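Local coordinates for conserved hypothetical protein (PDB 1VK1) that is of uncharacterised function but, with a ParB-like domain and a region resembling the C-terminal domain of the serine kinase SerK, probably binds ATP and acts as a kinase, at residues Val16-Ile21 with Asp232-Lys237; Glu42-Ser47 with Val236-Leu241; Leu90-Glu95 with Thr223-Pro228; Lys118-Glu123 with Val161-Asp166; Phe141-Ile144 with Ser148-Ile151. All blocks are in the same frame, centred on the assembly; numbering follows the deposited sequence.

Contact 1: residues Val16-Ile21 with Asp232-Lys237; sequences VEYVFI and DKIDVK
The phenol ring of Tyr18 lies against Ile234, which sits toward one face, and Val236, which meets the hydroxyl end obliquely. Ile234 crosses the ring at a slant: its CG2 meets the CD2 corner of Tyr18 at 3.7 Å, while its CD1 sits over the face, displaced toward the rim. Val236 comes from the opposite direction and sets CG2 3.6 Å from Tyr18 OH. In Tyr18, CG stands between the backbone N and the carbonyl carbon (chi1 60°), and this turn carries the ring across to the C-terminal segment. Phe20 meets the other branch of Val236, CG1 lying in the plane of the phenyl ring at its edge, 4.0 Å from Phe20 CZ. Branching at CB lets this one valine serve both aromatic rings, one methyl for each.

No direct hydrogen bond joins the segments; water does that work. One water accepts from Val16 N and donates to Asp232 O (2.8 Å), and a second links Tyr18 OH to Asp235 N, giving the phenol oxygen a polar partner beside its apolar neighbours. With an alanine in place of Tyr18, the methyls of Ile234 and Val236 would probably lose the ring they pack on, and the water at Asp235 N its hydroxyl partner. Tyr18 and Ile234 also both rest on Pro86 of strand 84-90. The arrangement is the packing of a chain terminus on a sheet border: residues near the C terminus lie against Tyr18, just before strand 19-22, and Phe20 within it, at the border of the mixed four-stranded sheet in the ParB-like N-terminal domain.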
# COMPACT_ATOMS: atom_id res chain seq x y z
N VAL A 16 5.01 11.02 19.70
CA VAL A 16 3.77 11.76 19.51
C VAL A 16 2.69 11.13 20.37
O VAL A 16 2.74 9.93 20.68
CB VAL A 16 3.36 11.85 18.02
CG1 VAL A 16 4.30 12.80 17.27
CG2 VAL A 16 3.35 10.50 17.36
N GLU A 17 1.75 11.94 20.81
CA GLU A 17 0.69 11.45 21.64
C GLU A 17 -0.31 10.77 20.72
O GLU A 17 -0.70 11.33 19.70
CB GLU A 17 0.02 12.59 22.41
CG GLU A 17 -0.95 12.12 23.47
N TYR A 18 -0.68 9.55 21.07
CA TYR A 18 -1.69 8.82 20.32
C TYR A 18 -3.02 8.87 21.07
O TYR A 18 -3.09 9.30 22.23
CB TYR A 18 -1.25 7.38 20.06
CG TYR A 18 -0.98 6.55 21.28
CD1 TYR A 18 -2.00 5.85 21.92
CD2 TYR A 18 0.30 6.45 21.80
CE1 TYR A 18 -1.74 5.08 23.06
CE2 TYR A 18 0.58 5.68 22.91
CZ TYR A 18 -0.44 5.00 23.54
OH TYR A 18 -0.15 4.24 24.67
N VAL A 19 -4.06 8.47 20.37
CA VAL A 19 -5.38 8.34 20.92
C VAL A 19 -5.98 7.04 20.39
O VAL A 19 -5.74 6.67 19.24
CB VAL A 19 -6.33 9.52 20.48
CG1 VAL A 19 -7.79 9.20 20.70
CG2 VAL A 19 -6.00 10.76 21.22
N PHE A 20 -6.75 6.34 21.21
CA PHE A 20 -7.45 5.17 20.73
C PHE A 20 -8.63 5.62 19.90
O PHE A 20 -9.36 6.54 20.32
CB PHE A 20 -7.88 4.27 21.88
CG PHE A 20 -6.75 3.55 22.53
CD1 PHE A 20 -6.33 2.32 22.06
CD2 PHE A 20 -6.04 4.13 23.55
CE1 PHE A 20 -5.26 1.66 22.66
CE2 PHE A 20 -4.97 3.48 24.14
CZ PHE A 20 -4.60 2.24 23.71
N ILE A 21 -8.80 5.00 18.74
CA ILE A 21 -9.93 5.26 17.83
C ILE A 21 -10.59 3.94 17.53
O ILE A 21 -9.91 2.94 17.30
CB ILE A 21 -9.44 5.96 16.53
CG1 ILE A 21 -8.80 7.33 16.85
CG2 ILE A 21 -10.57 6.10 15.52
CD1 ILE A 21 -9.73 8.37 17.38
N ASP A 232 7.50 7.70 16.99
CA ASP A 232 8.23 6.69 17.74
C ASP A 232 7.28 5.53 18.00
O ASP A 232 6.05 5.70 18.04
CB ASP A 232 8.80 7.24 19.05
CG ASP A 232 9.98 6.40 19.59
OD1 ASP A 232 10.38 5.38 18.96
OD2 ASP A 232 10.57 6.72 20.63
N LYS A 233 7.85 4.34 18.14
CA LYS A 233 7.02 3.18 18.37
C LYS A 233 6.40 3.25 19.76
O LYS A 233 6.88 3.97 20.65
CB LYS A 233 7.78 1.87 18.12
CG LYS A 233 8.78 1.50 19.14
CD LYS A 233 9.63 0.31 18.67
CE LYS A 233 8.85 -1.01 18.65
NZ LYS A 233 9.69 -2.12 18.04
N ILE A 234 5.28 2.56 19.90
CA ILE A 234 4.52 2.57 21.11
C ILE A 234 4.49 1.14 21.64
O ILE A 234 5.05 0.24 21.04
CB ILE A 234 3.09 3.19 20.88
CG1 ILE A 234 2.29 2.33 19.88
CG2 ILE A 234 3.23 4.66 20.40
CD1 ILE A 234 0.85 2.77 19.68
N ASP A 235 3.86 0.95 22.76
CA ASP A 235 3.92 -0.33 23.46
C ASP A 235 2.56 -0.62 24.06
O ASP A 235 2.36 -0.44 25.26
CB ASP A 235 5.02 -0.23 24.55
CG ASP A 235 5.17 -1.51 25.37
OD1 ASP A 235 4.67 -2.57 24.96
OD2 ASP A 235 5.82 -1.54 26.44
N VAL A 236 1.62 -1.03 23.21
CA VAL A 236 0.24 -1.27 23.61
C VAL A 236 -0.06 -2.75 23.55
O VAL A 236 0.17 -3.41 22.55
CB VAL A 236 -0.75 -0.44 22.74
CG1 VAL A 236 -2.19 -0.83 23.06
CG2 VAL A 236 -0.52 1.07 22.98
N LYS A 237 -0.59 -3.30 24.63
CA LYS A 237 -0.95 -4.70 24.67
C LYS A 237 -2.12 -4.99 23.76
O LYS A 237 -3.11 -4.25 23.75
CB LYS A 237 -1.35 -5.13 26.08
CG LYS A 237 -0.24 -5.04 27.07
O HOH W 1 5.24 7.89 19.54
O HOH W 2 2.93 3.21 24.45

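Contact 2: residues Glu42-Ser47 with Val236-Leu241; sequences ESVTGS and VKLEDL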
# COMPACT_ATOMS: atom_id res chain seq x y z
N GLU A 42 -0.03 -12.68 12.50
CA GLU A 42 0.94 -13.56 13.16
C GLU A 42 1.82 -12.81 14.15
O GLU A 42 2.07 -13.29 15.25
CB GLU A 42 1.79 -14.30 12.13
CG GLU A 42 1.09 -15.38 11.34
CD GLU A 42 2.06 -16.21 10.51
OE1 GLU A 42 3.30 -15.98 10.58
OE2 GLU A 42 1.58 -17.11 9.77
N SER A 43 2.32 -11.64 13.74
CA SER A 43 3.22 -10.86 14.59
C SER A 43 2.52 -10.30 15.84
O SER A 43 3.06 -10.38 16.95
CB SER A 43 3.84 -9.73 13.78
OG SER A 43 4.64 -10.26 12.74
N VAL A 44 1.35 -9.72 15.68
CA VAL A 44 0.68 -9.09 16.80
C VAL A 44 0.22 -10.14 17.80
O VAL A 44 0.30 -9.91 19.00
CB VAL A 44 -0.45 -8.10 16.34
CG1 VAL A 44 -1.71 -8.84 15.90
CG2 VAL A 44 -0.75 -7.14 17.42
N THR A 45 -0.24 -11.29 17.31
CA THR A 45 -0.67 -12.36 18.23
C THR A 45 0.53 -13.04 18.87
O THR A 45 0.47 -13.40 20.05
CB THR A 45 -1.59 -13.37 17.55
OG1 THR A 45 -0.94 -13.96 16.43
CG2 THR A 45 -2.86 -12.74 17.02
N GLY A 46 1.62 -13.20 18.13
CA GLY A 46 2.81 -13.84 18.69
C GLY A 46 3.53 -13.00 19.72
O GLY A 46 3.99 -13.51 20.75
N SER A 47 3.65 -11.70 19.45
CA SER A 47 4.32 -10.79 20.36
C SER A 47 3.41 -10.25 21.44
O SER A 47 3.87 -9.83 22.49
CB SER A 47 4.93 -9.62 19.61
OG SER A 47 3.90 -8.73 19.16
N VAL A 236 1.62 -1.03 23.21
CA VAL A 236 0.24 -1.27 23.61
C VAL A 236 -0.06 -2.75 23.55
O VAL A 236 0.17 -3.41 22.55
CB VAL A 236 -0.75 -0.44 22.74
CG1 VAL A 236 -2.19 -0.83 23.06
CG2 VAL A 236 -0.52 1.07 22.98
N LYS A 237 -0.59 -3.30 24.63
CA LYS A 237 -0.95 -4.70 24.67
C LYS A 237 -2.12 -4.99 23.76
O LYS A 237 -3.11 -4.25 23.75
CB LYS A 237 -1.35 -5.13 26.08
CG LYS A 237 -0.24 -5.04 27.07
N LEU A 238 -2.02 -6.06 23.00
CA LEU A 238 -3.09 -6.47 22.12
C LEU A 238 -4.43 -6.58 22.88
O LEU A 238 -5.46 -6.20 22.34
CB LEU A 238 -2.75 -7.80 21.43
CG LEU A 238 -3.81 -8.40 20.51
CD1 LEU A 238 -4.25 -7.48 19.40
CD2 LEU A 238 -3.28 -9.72 19.92
N GLU A 239 -4.41 -7.11 24.11
CA GLU A 239 -5.66 -7.27 24.89
C GLU A 239 -6.37 -5.94 25.11
O GLU A 239 -7.60 -5.89 25.21
CB GLU A 239 -5.41 -7.97 26.24
CG GLU A 239 -4.44 -7.29 27.16
N ASP A 240 -5.61 -4.87 25.20
CA ASP A 240 -6.19 -3.53 25.42
C ASP A 240 -6.96 -2.99 24.21
O ASP A 240 -7.64 -1.98 24.33
CB ASP A 240 -5.11 -2.53 25.83
CG ASP A 240 -4.59 -2.77 27.24
OD1 ASP A 240 -5.12 -3.66 27.95
OD2 ASP A 240 -3.65 -2.11 27.72
N LEU A 241 -6.88 -3.68 23.08
CA LEU A 241 -7.58 -3.27 21.87
C LEU A 241 -8.94 -3.89 21.74
O LEU A 241 -9.68 -3.55 20.83
CB LEU A 241 -6.74 -3.63 20.65
CG LEU A 241 -5.33 -3.08 20.72
CD1 LEU A 241 -4.61 -3.33 19.42
CD2 LEU A 241 -5.36 -1.62 21.05
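The last turns of helix 34-47 face the point where strand 236-237 gives way to a short 3-10 segment, and the backbones come closest at Val44 and Leu238, whose CA atoms are 7.0 Å apart. Leu238 reaches over with both methyls. Its CD1 meets Val44 CG2 at 4.0 Å, the two side chains crossing at about a right angle, while CD2 lies 3.7 Å from Val44 O and also touches Thr45 CA. Holding CG anti to the backbone N (chi1 178°) carries the branch point of the leucine toward the helix. A forked side chain suits this place, since one branch can lie beside the valine and the other along the helix backbone. Here the C-terminal segment packs on the end of helix 34-47 in the ParB-like domain, with helix 71-80 as third partner: Leu77 touches Leu238, and Leu80 touches Val44 and Thr45. Thr45 CG2 adds a looser apolar contact, 4.2 Å from Leu238 CD2, its hydroxyl being bonded to Ile41 O one turn back. Where the helix ends, Ser43 O accepts from both Ser47 N and Ser47 OG, the two donors arriving from opposite faces of the carbonyl plane. On the other side, Leu241 N bonds to Leu238 O, the three-residue step of a 3-10 turn.

Contact 3: residues Leu90-Glu95 with Thr223-Pro228; sequences LDYFDE and TRHVLP. With NA (sodium ion), chain C.
Tyr92 OH and His225 NE2 share a hydrogen bond of 2.8 Å, in which either atom could be the donor. Each partner lies at the edge of the other's ring and near its plane. The rings themselves meet rim to rim, their planes at 58° and neither over the face of the other, with Tyr92 CE1 also close to His225 NE2 at 3.4 Å. Placing CG of Tyr92 anti to the backbone N (chi1 -165°) swings the phenol out of its turn toward strand 224-226, where the imidazole waits.

The turn itself is type I, running from Asp91 to Asp94. Asp91 reinforces it with an Asx turn, OD1 receiving Phe93 N from well above the carboxylate plane, a role that suits a short acidic side chain. On the apolar flank, Leu90 and Leu227 interlock their methyls, CD1 of Leu90 lying 3.8 Å from CD2 of Leu227; Leu55 of strand 54-58 touches both leucines. Val68 in turn packs on both Tyr92 and His225.

At the start of the second segment, Thr223 holds a sodium ion twice, through its carbonyl O at 2.3 Å and its hydroxyl OG1 at 2.4 Å, a chelate that threonine can form with its OG1 set between the backbone N and carbonyl carbon. Two waters and Glu30 complete the ligands. Thr223, just before strand 224-226, thus carries the sodium among oxygen ligands alone, as suits a hard cation, while the tyrosine-histidine bond ties the middle of the strand to the 91-94 turn.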
# COMPACT_ATOMS: atom_id res chain seq x y z
N LEU A 90 -3.78 13.31 11.94
CA LEU A 90 -3.07 14.27 11.11
C LEU A 90 -4.05 15.23 10.46
O LEU A 90 -5.23 14.90 10.25
CB LEU A 90 -2.38 13.50 9.96
CG LEU A 90 -1.44 12.36 10.28
CD1 LEU A 90 -1.00 11.66 9.00
CD2 LEU A 90 -0.24 12.87 11.03
N ASP A 91 -3.57 16.43 10.11
CA ASP A 91 -4.25 17.29 9.15
C ASP A 91 -3.72 16.87 7.79
O ASP A 91 -2.58 17.16 7.46
CB ASP A 91 -3.96 18.76 9.43
CG ASP A 91 -4.50 19.71 8.34
OD1 ASP A 91 -5.16 19.22 7.37
OD2 ASP A 91 -4.31 20.94 8.38
N TYR A 92 -4.55 16.21 7.01
CA TYR A 92 -4.09 15.57 5.78
C TYR A 92 -3.51 16.59 4.78
O TYR A 92 -2.55 16.30 4.09
CB TYR A 92 -5.22 14.79 5.14
CG TYR A 92 -4.75 13.82 4.09
CD1 TYR A 92 -3.76 12.85 4.37
CD2 TYR A 92 -5.29 13.83 2.82
CE1 TYR A 92 -3.32 11.95 3.41
CE2 TYR A 92 -4.86 12.93 1.86
CZ TYR A 92 -3.87 12.00 2.16
OH TYR A 92 -3.44 11.10 1.20
N PHE A 93 -4.06 17.81 4.76
CA PHE A 93 -3.66 18.82 3.76
C PHE A 93 -2.62 19.79 4.27
O PHE A 93 -2.30 20.77 3.62
CB PHE A 93 -4.89 19.48 3.16
CG PHE A 93 -5.67 18.54 2.30
CD1 PHE A 93 -5.17 18.15 1.05
CD2 PHE A 93 -6.87 18.00 2.73
CE1 PHE A 93 -5.85 17.26 0.25
CE2 PHE A 93 -7.56 17.09 1.92
CZ PHE A 93 -7.05 16.74 0.68
N ASP A 94 -2.03 19.46 5.41
CA ASP A 94 -0.82 20.10 5.84
C ASP A 94 0.29 19.76 4.83
O ASP A 94 0.40 18.59 4.40
CB ASP A 94 -0.45 19.62 7.24
CG ASP A 94 0.69 20.40 7.84
OD1 ASP A 94 0.41 21.26 8.70
OD2 ASP A 94 1.88 20.23 7.51
N GLU A 95 1.10 20.75 4.46
CA GLU A 95 2.17 20.56 3.47
C GLU A 95 3.24 19.54 3.90
O GLU A 95 3.94 18.99 3.06
CB GLU A 95 2.83 21.91 3.09
CG GLU A 95 2.04 22.72 2.08
CD GLU A 95 1.98 22.06 0.72
OE1 GLU A 95 3.05 21.89 0.08
OE2 GLU A 95 0.87 21.70 0.28
N THR A 223 -0.50 4.04 -2.07
CA THR A 223 0.07 5.19 -1.41
C THR A 223 1.23 4.83 -0.51
O THR A 223 1.23 3.77 0.13
CB THR A 223 -0.93 5.94 -0.58
OG1 THR A 223 -1.41 5.07 0.45
CG2 THR A 223 -2.10 6.38 -1.44
N ARG A 224 2.17 5.75 -0.41
CA ARG A 224 3.25 5.66 0.54
C ARG A 224 3.41 7.07 1.12
O ARG A 224 3.96 7.94 0.47
CB ARG A 224 4.54 5.20 -0.15
CG ARG A 224 5.69 4.98 0.79
CD ARG A 224 6.89 4.42 0.10
NE ARG A 224 7.49 5.35 -0.85
CZ ARG A 224 8.28 6.38 -0.51
NH1 ARG A 224 8.54 6.63 0.74
NH2 ARG A 224 8.77 7.16 -1.45
N HIS A 225 2.94 7.28 2.34
CA HIS A 225 2.94 8.61 2.95
C HIS A 225 4.19 8.82 3.77
O HIS A 225 4.70 7.89 4.41
CB HIS A 225 1.73 8.82 3.85
CG HIS A 225 0.44 8.88 3.12
ND1 HIS A 225 -0.32 7.76 2.85
CD2 HIS A 225 -0.26 9.93 2.64
CE1 HIS A 225 -1.41 8.13 2.21
NE2 HIS A 225 -1.40 9.44 2.06
N VAL A 226 4.68 10.06 3.75
CA VAL A 226 5.85 10.49 4.52
C VAL A 226 5.49 11.77 5.28
O VAL A 226 4.84 12.65 4.72
CB VAL A 226 7.06 10.75 3.60
CG1 VAL A 226 8.27 11.25 4.41
CG2 VAL A 226 7.41 9.48 2.80
N LEU A 227 5.86 11.83 6.56
CA LEU A 227 5.63 13.00 7.41
C LEU A 227 7.00 13.69 7.65
O LEU A 227 8.03 13.14 7.31
CB LEU A 227 5.05 12.59 8.76
CG LEU A 227 3.78 11.73 8.76
CD1 LEU A 227 3.37 11.42 10.17
CD2 LEU A 227 2.64 12.40 8.01
N PRO A 228 7.00 14.86 8.28
CA PRO A 228 8.28 15.51 8.64
C PRO A 228 9.06 14.80 9.73
O PRO A 228 10.22 15.15 9.98
CB PRO A 228 7.83 16.89 9.16
CG PRO A 228 6.51 17.10 8.60
CD PRO A 228 5.86 15.71 8.64
NA NA C . -0.50 3.04 1.41
O HOH W 3 1.49 2.11 2.59
O HOH W 4 -1.30 3.53 3.40

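Contact 4: residues Lys118-Glu123 with Val161-Asp166; sequences KAEGLE and VSKVLD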
# COMPACT_ATOMS: atom_id res chain seq x y z
N LYS A 118 -2.63 -11.78 -18.99
CA LYS A 118 -3.49 -11.87 -20.18
C LYS A 118 -4.72 -12.72 -19.90
O LYS A 118 -5.80 -12.41 -20.38
CB LYS A 118 -2.70 -12.40 -21.38
CG LYS A 118 -1.68 -11.41 -21.92
CD LYS A 118 -0.92 -11.96 -23.14
CE LYS A 118 0.05 -10.92 -23.70
NZ LYS A 118 0.77 -11.36 -24.97
N ALA A 119 -4.57 -13.75 -19.07
CA ALA A 119 -5.71 -14.61 -18.69
C ALA A 119 -6.78 -13.84 -17.92
O ALA A 119 -7.93 -14.26 -17.88
CB ALA A 119 -5.23 -15.81 -17.87
N GLU A 120 -6.40 -12.72 -17.30
CA GLU A 120 -7.36 -11.88 -16.58
C GLU A 120 -7.97 -10.79 -17.45
O GLU A 120 -8.70 -9.93 -16.95
CB GLU A 120 -6.69 -11.27 -15.34
CG GLU A 120 -6.61 -12.22 -14.16
CD GLU A 120 -7.96 -12.45 -13.49
OE1 GLU A 120 -8.17 -11.95 -12.37
OE2 GLU A 120 -8.81 -13.13 -14.09
N GLY A 121 -7.67 -10.81 -18.75
CA GLY A 121 -8.24 -9.87 -19.70
C GLY A 121 -7.42 -8.61 -19.91
O GLY A 121 -7.90 -7.66 -20.53
N LEU A 122 -6.19 -8.59 -19.41
CA LEU A 122 -5.32 -7.44 -19.59
C LEU A 122 -4.52 -7.55 -20.87
O LEU A 122 -4.22 -8.65 -21.34
CB LEU A 122 -4.34 -7.34 -18.45
CG LEU A 122 -4.97 -7.10 -17.09
CD1 LEU A 122 -3.99 -7.42 -16.02
CD2 LEU A 122 -5.46 -5.66 -16.96
N GLU A 123 -4.15 -6.40 -21.41
CA GLU A 123 -3.20 -6.35 -22.50
C GLU A 123 -1.83 -6.04 -21.95
O GLU A 123 -1.69 -5.29 -20.95
CB GLU A 123 -3.58 -5.27 -23.51
CG GLU A 123 -4.92 -5.48 -24.20
CD GLU A 123 -5.26 -4.32 -25.10
OE1 GLU A 123 -4.61 -4.20 -26.17
OE2 GLU A 123 -6.15 -3.53 -24.75
N VAL A 161 -4.08 -6.39 -12.15
CA VAL A 161 -2.66 -6.68 -12.05
C VAL A 161 -2.31 -7.12 -10.64
O VAL A 161 -1.66 -8.14 -10.43
CB VAL A 161 -1.81 -5.48 -12.46
CG1 VAL A 161 -0.34 -5.71 -12.14
CG2 VAL A 161 -1.95 -5.18 -13.96
N SER A 162 -2.75 -6.34 -9.65
CA SER A 162 -2.42 -6.63 -8.26
C SER A 162 -2.99 -7.95 -7.78
O SER A 162 -2.35 -8.65 -7.01
CB SER A 162 -2.90 -5.50 -7.37
OG SER A 162 -2.28 -4.24 -7.71
N LYS A 163 -4.18 -8.31 -8.23
CA LYS A 163 -4.80 -9.59 -7.89
C LYS A 163 -3.94 -10.75 -8.41
O LYS A 163 -3.67 -11.71 -7.69
CB LYS A 163 -6.20 -9.65 -8.49
CG LYS A 163 -6.92 -10.97 -8.27
CD LYS A 163 -8.28 -10.93 -8.94
CE LYS A 163 -9.00 -12.26 -8.84
NZ LYS A 163 -8.36 -13.29 -9.68
N VAL A 164 -3.50 -10.66 -9.66
CA VAL A 164 -2.61 -11.67 -10.24
C VAL A 164 -1.32 -11.78 -9.42
O VAL A 164 -0.90 -12.89 -9.07
CB VAL A 164 -2.30 -11.37 -11.70
CG1 VAL A 164 -1.17 -12.24 -12.23
CG2 VAL A 164 -3.56 -11.56 -12.54
N LEU A 165 -0.70 -10.65 -9.11
CA LEU A 165 0.51 -10.69 -8.33
C LEU A 165 0.33 -11.31 -6.94
O LEU A 165 1.17 -12.09 -6.50
CB LEU A 165 1.09 -9.30 -8.18
CG LEU A 165 1.56 -8.63 -9.50
CD1 LEU A 165 2.06 -7.23 -9.24
CD2 LEU A 165 2.62 -9.47 -10.21
N ASP A 166 -0.76 -11.00 -6.27
CA ASP A 166 -1.04 -11.56 -4.96
C ASP A 166 -1.22 -13.09 -5.08
O ASP A 166 -0.71 -13.85 -4.26
CB ASP A 166 -2.31 -10.88 -4.42
CG ASP A 166 -2.54 -11.19 -2.90
OD1 ASP A 166 -2.19 -12.30 -2.42
OD2 ASP A 166 -3.05 -10.39 -2.13
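Lys163 NZ donates to Glu120 OE1 at 3.0 Å, a salt bridge between the helix 161-170 and the loop that follows helix 114-119. The ammonium does not lie in the plane of the carboxylate but approaches OE1 from above it, 47° out. The two side chains cross at about a right angle: Lys163 runs extended until a bend at its last torsion (chi4 -70°) turns NZ toward the acid. Glu167, one turn farther along the same helix, also forms a salt bridge with NZ, so one lysine charge is shared between two carboxylates.

Below the charged ends the contact becomes apolar. Glu120 is bent at chi2, and its CG lies close against Val164 CG2, at 3.5 Å, the two side chains sliding past each other in opposite directions. A lysine in place of Glu120 would probably break the salt bridge and set two positive charges side by side. Farther in, Leu122 CD1 meets Val161 CG2 at 3.7 Å, again nearly at a right angle. Between Glu120 and Leu122 the chain reverses at Gly121, whose positive phi (91°) would press a side chain against the preceding carbonyl oxygen.

Val161, through CG2, and Val164 offer compact methyls to the loop, and Leu117 of helix 114-119 touches both as well as Leu122. Phe198 of strand 197-199 packs on Val161 and Leu165. Helices 114-119 and 161-170 thus both pack on the antiparallel four-stranded sheet, the first through Leu117 on Ile151 and the second on Phe198 of an outermost strand.

Contact 5: residues Phe141-Ile144 with Ser148-Ile151; sequences FALI and SFAI
A tight beta hairpin of strands 141-144 and 148-151 pairs Phe141 with Ile151 and Leu143 with Phe149 as hydrogen-bonded pairs, the strand axes running antiparallel at 159°. Leu143 and Phe149 exchange two bonds, Leu143 N to Phe149 O at 2.8 Å and nearly straight (172°), and Phe149 N to Leu143 O at 2.9 Å. At the other pair, Ile151 N meets Phe141 O at 2.9 Å, almost in line with the carbonyl, whereas the return bond from Phe141 N to Ile151 O is weak. Ala142 opposite Ala150 forms a non-hydrogen-bonded pair of small residues, and there Ala142 CA makes a CH...O contact to Phe149 O at 3.3 Å.

The hairpin forms the centre of an antiparallel four-stranded sheet in the region resembling the SerK C-terminal domain, with 125-126 beside one strand and 197-199 beside the other. Phe141, Leu143, Phe149 and Ile151 project from one face. Leu143 and Phe149 lie side by side, pointing the same way, Leu143 CD2 being 4.1 Å from Phe149 CD2, and as bulky apolar groups they suit the packing of Ile114 from helix 114-119. The edge of the Phe149 ring also comes near Leu143 O. Ala142, Ile144, Ser148 and Ala150 occupy the other face. There Ile144, bent at chi2 (-58°), turns CD1 back to 3.3 Å from Ser148 OG, a hydroxyl that is hydrogen-bonded to Asp127 O.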
# COMPACT_ATOMS: atom_id res chain seq x y z
N PHE A 141 -0.13 0.33 -15.56
CA PHE A 141 1.21 0.08 -15.08
C PHE A 141 2.13 -0.03 -16.28
O PHE A 141 1.72 -0.52 -17.34
CB PHE A 141 1.32 -1.27 -14.35
CG PHE A 141 0.89 -1.29 -12.89
CD1 PHE A 141 1.71 -0.79 -11.92
CD2 PHE A 141 -0.26 -1.95 -12.50
CE1 PHE A 141 1.38 -0.89 -10.57
CE2 PHE A 141 -0.59 -2.05 -11.15
CZ PHE A 141 0.22 -1.53 -10.21
N ALA A 142 3.38 0.37 -16.09
CA ALA A 142 4.47 -0.10 -16.91
C ALA A 142 5.11 -1.30 -16.21
O ALA A 142 5.25 -1.31 -14.99
CB ALA A 142 5.50 1.00 -17.11
N LEU A 143 5.54 -2.27 -17.01
CA LEU A 143 6.23 -3.45 -16.51
C LEU A 143 7.64 -3.38 -17.13
O LEU A 143 7.80 -3.55 -18.36
CB LEU A 143 5.47 -4.69 -16.94
CG LEU A 143 6.10 -6.06 -16.70
CD1 LEU A 143 6.46 -6.25 -15.22
CD2 LEU A 143 5.18 -7.12 -17.18
N ILE A 144 8.62 -3.09 -16.28
CA ILE A 144 9.96 -2.68 -16.73
C ILE A 144 11.02 -3.63 -16.20
O ILE A 144 11.13 -3.86 -14.99
CB ILE A 144 10.27 -1.23 -16.24
CG1 ILE A 144 9.22 -0.23 -16.77
CG2 ILE A 144 11.70 -0.79 -16.64
CD1 ILE A 144 9.09 -0.18 -18.28
N SER A 148 10.35 -3.56 -21.92
CA SER A 148 9.47 -2.53 -21.38
C SER A 148 8.10 -2.75 -21.96
O SER A 148 7.92 -2.70 -23.18
CB SER A 148 10.02 -1.16 -21.77
OG SER A 148 9.08 -0.13 -21.57
N PHE A 149 7.10 -2.97 -21.07
CA PHE A 149 5.73 -3.23 -21.49
C PHE A 149 4.76 -2.23 -20.89
O PHE A 149 4.90 -1.85 -19.73
CB PHE A 149 5.25 -4.62 -21.07
CG PHE A 149 6.15 -5.75 -21.51
CD1 PHE A 149 5.97 -6.36 -22.74
CD2 PHE A 149 7.15 -6.21 -20.67
CE1 PHE A 149 6.80 -7.43 -23.14
CE2 PHE A 149 7.98 -7.27 -21.06
CZ PHE A 149 7.80 -7.87 -22.29
N ALA A 150 3.75 -1.88 -21.66
CA ALA A 150 2.61 -1.10 -21.19
C ALA A 150 1.44 -2.02 -20.89
O ALA A 150 1.14 -2.92 -21.68
CB ALA A 150 2.19 -0.07 -22.25
N ILE A 151 0.79 -1.79 -19.75
CA ILE A 151 -0.48 -2.45 -19.43
C ILE A 151 -1.54 -1.35 -19.44
O ILE A 151 -1.64 -0.58 -18.48
CB ILE A 151 -0.41 -3.17 -18.08
CG1 ILE A 151 0.72 -4.21 -18.11
CG2 ILE A 151 -1.75 -3.79 -17.75
CD1 ILE A 151 1.09 -4.80 -16.74

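From the N terminus, the chain enters contact 1 at 16-21 and contact 2 at 42-47, and both close only near the C terminus, on segments that share Val236 and Lys237; Phe20 of the first touches Leu241 of the second. The two loops open one after the other, end on the same C-terminal stretch and bring the chain's ends together on the ParB-like domain. Contact 3, opened at 90-95 and closed at 223-228, lies within both and ties the turn after strand 84-90 to strand 224-226. Inside it fall contact 4 and, innermost, the hairpin of contact 5, which pack together through Val161 on Phe141 and Ile151. They build the SerK-like lobe, about 40 Å from contact 1 between the centres of contacts 1 and 5.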